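Local coordinates for extracellular solute-binding protein, family 7 (PDB 4PET) that binds pyruvate together with a calcium ion and, as a periplasmic solute-binding protein, probably delivers it to a TRAP transporter, at residues 29-37 against 87-97. Residues are numbered along the deposited sequence; the frame is centred on the assembly and turned at random.
Sequences YRWKLAETW and QYQMGHSASYY. With PYR (pyruvic acid), chain D.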
ATOM      1  N   TYR A  29      -3.504   2.792  32.118  1.00 21.71           N
ATOM      2  CA  TYR A  29      -4.810   2.587  31.501  1.00 25.75           C
ATOM      3  C   TYR A  29      -4.938   1.136  31.034  1.00 24.88           C
ATOM      4  O   TYR A  29      -4.015   0.570  30.450  1.00 23.01           O
ATOM      5  CB  TYR A  29      -4.972   3.561  30.320  1.00 26.28           C
ATOM      6  CG  TYR A  29      -4.834   5.010  30.772  1.00 30.00           C
ATOM      7  CD1 TYR A  29      -3.591   5.593  30.941  1.00 20.61           C
ATOM      8  CD2 TYR A  29      -5.957   5.772  31.072  1.00 25.21           C
ATOM      9  CE1 TYR A  29      -3.466   6.907  31.399  1.00 26.65           C
ATOM     10  CE2 TYR A  29      -5.849   7.081  31.507  1.00 27.59           C
ATOM     11  CZ  TYR A  29      -4.606   7.640  31.669  1.00 31.11           C
ATOM     12  OH  TYR A  29      -4.515   8.921  32.103  1.00 34.31           O
ATOM     13  N   ARG A  30      -6.084   0.543  31.333  1.00 22.32           N
ATOM     14  CA  ARG A  30      -6.413  -0.815  30.929  1.00 20.97           C
ATOM     15  C   ARG A  30      -7.714  -0.757  30.145  1.00 25.88           C
ATOM     16  O   ARG A  30      -8.782  -0.498  30.696  1.00 31.10           O
ATOM     17  CB  ARG A  30      -6.524  -1.689  32.173  1.00 24.74           C
ATOM     18  CG  ARG A  30      -5.195  -1.833  32.864  1.00 28.50           C
ATOM     19  CD  ARG A  30      -5.377  -2.371  34.233  1.00 32.97           C
ATOM     20  NE  ARG A  30      -6.127  -1.437  35.046  1.00 31.36           N
ATOM     21  CZ  ARG A  30      -5.597  -0.523  35.837  1.00 31.86           C
ATOM     22  NH1 ARG A  30      -4.276  -0.390  35.946  1.00 32.14           N
ATOM     23  NH2 ARG A  30      -6.399   0.258  36.536  1.00 30.27           N
ATOM     24  N   TRP A  31      -7.598  -0.953  28.839  1.00 18.12           N
ATOM     25  CA  TRP A  31      -8.706  -0.845  27.919  1.00 21.42           C
ATOM     26  C   TRP A  31      -9.110  -2.225  27.404  1.00 25.73           C
ATOM     27  O   TRP A  31      -8.357  -3.178  27.541  1.00 25.21           O
ATOM     28  CB  TRP A  31      -8.261  -0.025  26.717  1.00 19.17           C
ATOM     29  CG  TRP A  31      -8.364   1.466  26.937  1.00 23.22           C
ATOM     30  CD1 TRP A  31      -8.493   2.121  28.129  1.00 21.20           C
ATOM     31  CD2 TRP A  31      -8.371   2.463  25.924  1.00 16.00           C
ATOM     32  NE1 TRP A  31      -8.559   3.490  27.911  1.00 18.15           N
ATOM     33  CE2 TRP A  31      -8.491   3.717  26.563  1.00 24.07           C
ATOM     34  CE3 TRP A  31      -8.278   2.429  24.535  1.00 16.76           C
ATOM     35  CZ2 TRP A  31      -8.560   4.897  25.855  1.00 19.26           C
ATOM     36  CZ3 TRP A  31      -8.336   3.626  23.839  1.00 20.82           C
ATOM     37  CH2 TRP A  31      -8.463   4.828  24.498  1.00 16.37           C
ATOM     38  N   LYS A  32     -10.290  -2.304  26.800  1.00 16.86           N
ATOM     39  CA  LYS A  32     -10.706  -3.484  26.055  1.00 22.75           C
ATOM     40  C   LYS A  32     -11.184  -3.140  24.655  1.00 17.43           C
ATOM     41  O   LYS A  32     -11.769  -2.071  24.396  1.00 15.43           O
ATOM     42  CB  LYS A  32     -11.761  -4.307  26.800  1.00 24.80           C
ATOM     43  CG  LYS A  32     -12.791  -3.548  27.530  1.00 35.02           C
ATOM     44  CD  LYS A  32     -13.371  -4.427  28.644  1.00 43.10           C
ATOM     45  CE  LYS A  32     -14.798  -4.051  28.986  1.00 52.35           C
ATOM     46  NZ  LYS A  32     -15.530  -5.187  29.633  1.00 61.82           N
ATOM     47  N   LEU A  33     -10.904  -4.058  23.740  1.00 16.75           N
ATOM     48  CA  LEU A  33     -11.274  -3.888  22.338  1.00 16.35           C
ATOM     49  C   LEU A  33     -12.242  -5.020  21.996  1.00 18.80           C
ATOM     50  O   LEU A  33     -11.971  -6.181  22.314  1.00 20.09           O
ATOM     51  CB  LEU A  33     -10.047  -3.873  21.431  1.00 18.85           C
ATOM     52  CG  LEU A  33     -10.340  -3.799  19.915  1.00 20.17           C
ATOM     53  CD1 LEU A  33      -9.126  -3.217  19.201  1.00 25.80           C
ATOM     54  CD2 LEU A  33     -10.707  -5.153  19.276  1.00 16.27           C
ATOM     55  N   ALA A  34     -13.399  -4.680  21.411  1.00 17.49           N
ATOM     56  CA  ALA A  34     -14.306  -5.707  20.883  1.00 20.21           C
ATOM     57  C   ALA A  34     -14.130  -5.839  19.382  1.00 17.34           C
ATOM     58  O   ALA A  34     -14.271  -4.866  18.649  1.00 17.96           O
ATOM     59  CB  ALA A  34     -15.753  -5.364  21.182  1.00 22.12           C
ATOM     60  N   GLU A  35     -13.874  -7.048  18.912  1.00 14.93           N
ATOM     61  CA  GLU A  35     -13.732  -7.265  17.470  1.00 13.87           C
ATOM     62  C   GLU A  35     -14.855  -8.170  16.937  1.00 16.27           C
ATOM     63  O   GLU A  35     -15.314  -9.042  17.641  1.00 18.91           O
ATOM     64  CB  GLU A  35     -12.341  -7.807  17.127  1.00 16.22           C
ATOM     65  CG  GLU A  35     -11.944  -9.182  17.732  1.00 16.97           C
ATOM     66  CD  GLU A  35     -10.527  -9.598  17.330  1.00 20.72           C
ATOM     67  OE1 GLU A  35      -9.864  -8.797  16.627  1.00 21.41           O
ATOM     68  OE2 GLU A  35     -10.084 -10.720  17.695  1.00 20.38           O
ATOM     69  N   THR A  36     -15.272  -7.942  15.690  1.00 17.06           N
ATOM     70  CA  THR A  36     -16.292  -8.722  15.050  1.00 19.20           C
ATOM     71  C   THR A  36     -15.891 -10.191  14.907  1.00 25.51           C
ATOM     72  O   THR A  36     -16.743 -11.075  15.002  1.00 21.02           O
ATOM     73  CB  THR A  36     -16.605  -8.163  13.662  1.00 19.62           C
ATOM     74  OG1 THR A  36     -17.262  -6.894  13.802  1.00 20.41           O
ATOM     75  CG2 THR A  36     -17.511  -9.161  12.834  1.00 19.16           C
ATOM     76  N   TRP A  37     -14.602 -10.450  14.714  1.00 21.05           N
ATOM     77  CA  TRP A  37     -14.163 -11.770  14.274  1.00 16.54           C
ATOM     78  C   TRP A  37     -14.139 -12.734  15.419  1.00 20.50           C
ATOM     79  O   TRP A  37     -14.045 -12.315  16.559  1.00 21.72           O
ATOM     80  CB  TRP A  37     -12.762 -11.667  13.632  1.00 19.05           C
ATOM     81  CG  TRP A  37     -12.488 -10.274  13.210  1.00 18.17           C
ATOM     82  CD1 TRP A  37     -11.598  -9.425  13.762  1.00 16.17           C
ATOM     83  CD2 TRP A  37     -13.161  -9.540  12.180  1.00 17.97           C
ATOM     84  NE1 TRP A  37     -11.645  -8.216  13.129  1.00 16.89           N
ATOM     85  CE2 TRP A  37     -12.606  -8.253  12.162  1.00 18.88           C
ATOM     86  CE3 TRP A  37     -14.182  -9.845  11.287  1.00 19.36           C
ATOM     87  CZ2 TRP A  37     -13.042  -7.259  11.281  1.00 20.45           C
ATOM     88  CZ3 TRP A  37     -14.615  -8.857  10.414  1.00 16.82           C
ATOM     89  CH2 TRP A  37     -14.040  -7.586  10.411  1.00 16.94           C
ATOM     90  N   GLN A  87     -18.941   0.923  26.694  1.00 23.06           N
ATOM     91  CA  GLN A  87     -18.744  -0.372  27.336  1.00 25.76           C
ATOM     92  C   GLN A  87     -17.396  -0.976  26.891  1.00 22.44           C
ATOM     93  O   GLN A  87     -16.696  -1.625  27.671  1.00 26.04           O
ATOM     94  CB  GLN A  87     -19.869  -1.305  26.978  1.00 29.57           C
ATOM     95  CG  GLN A  87     -19.572  -2.725  27.320  1.00 32.65           C
ATOM     96  CD  GLN A  87     -20.800  -3.593  27.155  1.00 39.66           C
ATOM     97  OE1 GLN A  87     -21.877  -3.118  26.730  1.00 35.24           O
ATOM     98  NE2 GLN A  87     -20.652  -4.878  27.481  1.00 36.88           N
ATOM     99  N   TYR A  88     -17.067  -0.799  25.624  1.00 19.60           N
ATOM    100  CA  TYR A  88     -15.701  -1.041  25.151  1.00 22.39           C
ATOM    101  C   TYR A  88     -15.093   0.276  24.700  1.00 22.71           C
ATOM    102  O   TYR A  88     -15.753   1.083  24.025  1.00 22.25           O
ATOM    103  CB  TYR A  88     -15.671  -2.014  23.958  1.00 16.05           C
ATOM    104  CG  TYR A  88     -15.819  -3.473  24.353  1.00 23.08           C
ATOM    105  CD1 TYR A  88     -17.071  -4.024  24.591  1.00 21.34           C
ATOM    106  CD2 TYR A  88     -14.707  -4.293  24.478  1.00 21.21           C
ATOM    107  CE1 TYR A  88     -17.212  -5.341  24.964  1.00 24.16           C
ATOM    108  CE2 TYR A  88     -14.826  -5.612  24.848  1.00 21.26           C
ATOM    109  CZ  TYR A  88     -16.092  -6.132  25.083  1.00 23.39           C
ATOM    110  OH  TYR A  88     -16.242  -7.440  25.454  1.00 21.19           O
ATOM    111  N   GLN A  89     -13.813   0.468  25.002  1.00 18.82           N
ATOM    112  CA  GLN A  89     -13.126   1.684  24.566  1.00 16.38           C
ATOM    113  C   GLN A  89     -12.826   1.643  23.080  1.00 19.88           C
ATOM    114  O   GLN A  89     -12.717   2.680  22.448  1.00 17.47           O
ATOM    115  CB  GLN A  89     -11.837   1.897  25.366  1.00 19.78           C
ATOM    116  CG  GLN A  89     -12.061   2.247  26.840  1.00 17.74           C
ATOM    117  CD  GLN A  89     -12.162   1.039  27.769  1.00 24.00           C
ATOM    118  OE1 GLN A  89     -12.029  -0.120  27.356  1.00 23.34           O
ATOM    119  NE2 GLN A  89     -12.390   1.315  29.041  1.00 29.27           N
HETATM  120  N   MSE A  90     -12.672   0.441  22.524  1.00 18.26           N
HETATM  121  CA  MSE A  90     -12.318   0.291  21.118  1.00 20.62           C
HETATM  122  C   MSE A  90     -13.026  -0.862  20.449  1.00 22.48           C
HETATM  123  O   MSE A  90     -13.492  -1.801  21.103  1.00 16.64           O
HETATM  124  CB  MSE A  90     -10.802   0.028  20.960  1.00 16.40           C
HETATM  125  CG  MSE A  90      -9.929   1.146  21.388  1.00 19.33           C
HETATM  126 SE   MSE A  90      -8.055   0.604  21.147  0.88 17.69          SE
HETATM  127  CE  MSE A  90      -8.115   0.752  19.226  1.00 18.81           C
ATOM    128  N   GLY A  91     -13.073  -0.798  19.124  1.00 18.65           N
ATOM    129  CA  GLY A  91     -13.609  -1.904  18.353  1.00 20.80           C
ATOM    130  C   GLY A  91     -12.759  -2.095  17.106  1.00 22.93           C
ATOM    131  O   GLY A  91     -11.959  -1.222  16.751  1.00 16.72           O
ATOM    132  N   HIS A  92     -12.953  -3.233  16.451  1.00 16.12           N
ATOM    133  CA  HIS A  92     -12.381  -3.527  15.154  1.00 13.16           C
ATOM    134  C   HIS A  92     -13.428  -4.286  14.335  1.00 17.37           C
ATOM    135  O   HIS A  92     -14.001  -5.325  14.762  1.00 19.98           O
ATOM    136  CB  HIS A  92     -11.030  -4.255  15.306  1.00 15.10           C
ATOM    137  CG  HIS A  92     -10.267  -4.376  14.026  1.00 18.76           C
ATOM    138  ND1 HIS A  92     -10.209  -5.557  13.315  1.00 20.77           N
ATOM    139  CD2 HIS A  92      -9.556  -3.480  13.304  1.00 13.42           C
ATOM    140  CE1 HIS A  92      -9.476  -5.400  12.240  1.00 15.18           C
ATOM    141  NE2 HIS A  92      -9.067  -4.137  12.201  1.00 17.17           N
ATOM    142  N   SER A  93     -13.742  -3.722  13.173  1.00 17.46           N
ATOM    143  CA  SER A  93     -14.891  -4.177  12.404  1.00 18.60           C
ATOM    144  C   SER A  93     -14.808  -3.602  10.988  1.00 19.55           C
ATOM    145  O   SER A  93     -13.723  -3.404  10.466  1.00 16.70           O
ATOM    146  CB  SER A  93     -16.171  -3.749  13.113  1.00 19.22           C
ATOM    147  OG  SER A  93     -17.282  -4.540  12.755  1.00 17.61           O
ATOM    148  N   ALA A  94     -15.953  -3.422  10.344  1.00 15.40           N
ATOM    149  CA  ALA A  94     -16.003  -2.772   9.060  1.00 14.46           C
ATOM    150  C   ALA A  94     -17.084  -1.700   9.083  1.00 15.01           C
ATOM    151  O   ALA A  94     -18.181  -1.954   9.541  1.00 15.11           O
ATOM    152  CB  ALA A  94     -16.266  -3.712   7.973  1.00 14.71           C
ATOM    153  N   SER A  95     -16.747  -0.523   8.574  1.00 17.70           N
ATOM    154  CA  SER A  95     -17.670   0.626   8.548  1.00 20.07           C
ATOM    155  C   SER A  95     -18.975   0.291   7.841  1.00 17.62           C
ATOM    156  O   SER A  95     -20.058   0.717   8.265  1.00 18.04           O
ATOM    157  CB  SER A  95     -16.994   1.828   7.844  1.00 15.40           C
ATOM    158  OG  SER A  95     -17.749   3.026   7.995  1.00 18.47           O
ATOM    159  N   TYR A  96     -18.900  -0.498   6.765  1.00 19.29           N
ATOM    160  CA  TYR A  96     -20.094  -0.756   6.005  1.00 15.40           C
ATOM    161  C   TYR A  96     -21.075  -1.707   6.710  1.00 14.20           C
ATOM    162  O   TYR A  96     -22.210  -1.902   6.232  1.00 20.44           O
ATOM    163  CB  TYR A  96     -19.831  -1.130   4.535  1.00 14.94           C
ATOM    164  CG  TYR A  96     -19.054  -2.411   4.245  1.00 16.13           C
ATOM    165  CD1 TYR A  96     -18.727  -3.322   5.243  1.00 16.20           C
ATOM    166  CD2 TYR A  96     -18.727  -2.721   2.939  1.00 15.32           C
ATOM    167  CE1 TYR A  96     -18.049  -4.519   4.945  1.00 19.60           C
ATOM    168  CE2 TYR A  96     -18.007  -3.892   2.628  1.00 22.65           C
ATOM    169  CZ  TYR A  96     -17.684  -4.781   3.645  1.00 24.00           C
ATOM    170  OH  TYR A  96     -17.010  -5.927   3.357  1.00 23.51           O
ATOM    171  N   TYR A  97     -20.693  -2.247   7.856  1.00 15.91           N
ATOM    172  CA  TYR A  97     -21.663  -3.075   8.599  1.00 15.48           C
ATOM    173  C   TYR A  97     -22.767  -2.173   9.171  1.00 19.25           C
ATOM    174  O   TYR A  97     -23.829  -2.664   9.523  1.00 18.49           O
ATOM    175  CB  TYR A  97     -21.016  -3.871   9.751  1.00 19.35           C
ATOM    176  CG  TYR A  97     -20.001  -4.960   9.327  1.00 17.09           C
ATOM    177  CD1 TYR A  97     -20.042  -5.529   8.053  1.00 17.74           C
ATOM    178  CD2 TYR A  97     -18.995  -5.392  10.214  1.00 16.30           C
ATOM    179  CE1 TYR A  97     -19.092  -6.553   7.674  1.00 17.57           C
ATOM    180  CE2 TYR A  97     -18.102  -6.389   9.869  1.00 18.63           C
ATOM    181  CZ  TYR A  97     -18.148  -6.961   8.604  1.00 21.38           C
ATOM    182  OH  TYR A  97     -17.220  -7.932   8.282  1.00 23.15           O
TER
HETATM  183  C   PYR D 402     -16.763  -8.652   4.623  1.00 21.41           C
HETATM  184  O   PYR D 402     -17.419  -9.099   3.586  1.00 18.99           O
HETATM  185  OXT PYR D 402     -17.418  -8.607   5.747  1.00 15.36           O
HETATM  186  CA  PYR D 402     -15.392  -8.328   4.534  1.00 32.70           C
HETATM  187  O3  PYR D 402     -14.803  -8.183   3.374  1.00 24.97           O
HETATM  188  CB  PYR D 402     -14.546  -8.194   5.763  1.00 31.98           C
HETATM  189  O   HOH W   1     -11.686  -0.627  30.959  1.00 45.26           O
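Leu33, Ala34 and Glu35 pair in parallel with Met90, Gly91 and His92, joining the neighbouring inner strands 29-35 and 90-93 of a five-stranded mixed sheet in this family 7 solute-binding fold. The ladder runs from Met90 N to Lys32 O, Ala34 N to Met90 O, His92 N to Ala34 O and Thr36 N to His92 O. Gly91 CA also makes a CA-H...O contact with Ala34 O at 3.0 Å.

Before the ladder, Gln89 stands in for a strand backbone: its OE1 accepts Lys32 N at 2.8 Å, while a water links its NE2 to Arg30 O. A bend at chi2 (89°) lays the amide nearly parallel to the Trp31 indole, with Gln89 CG 3.6 Å from the centroid of its five-membered ring. The selenium of Met90, a selenomethionine, meets the edge of that indole.

Tyr88 is sandwiched. Ala34 CB, a methyl small enough to sit over the ring, lies 3.6 Å from the Tyr88 centroid, and Lys32 reaches over the opposite face, its NZ in a cation-pi contact; Tyr88 OH bonds to Asp68. Leu33 packs on Met90 CB, and both residues rest against Met51 of helix 44-58.

Polar and aromatic groups gather where the strands end near the ligand. Thr36 OG1 and Ser93 OG share a hydrogen bond of 2.6 Å. His92, with NE2 bound to Gly147 O, accepts Trp37 NE1 at ND1 (3.0 Å), the partners lying close to each other's ring planes. The far edge of that indole meets Tyr97, whose OH donates a 2.6 Å hydrogen bond to OXT of pyruvate.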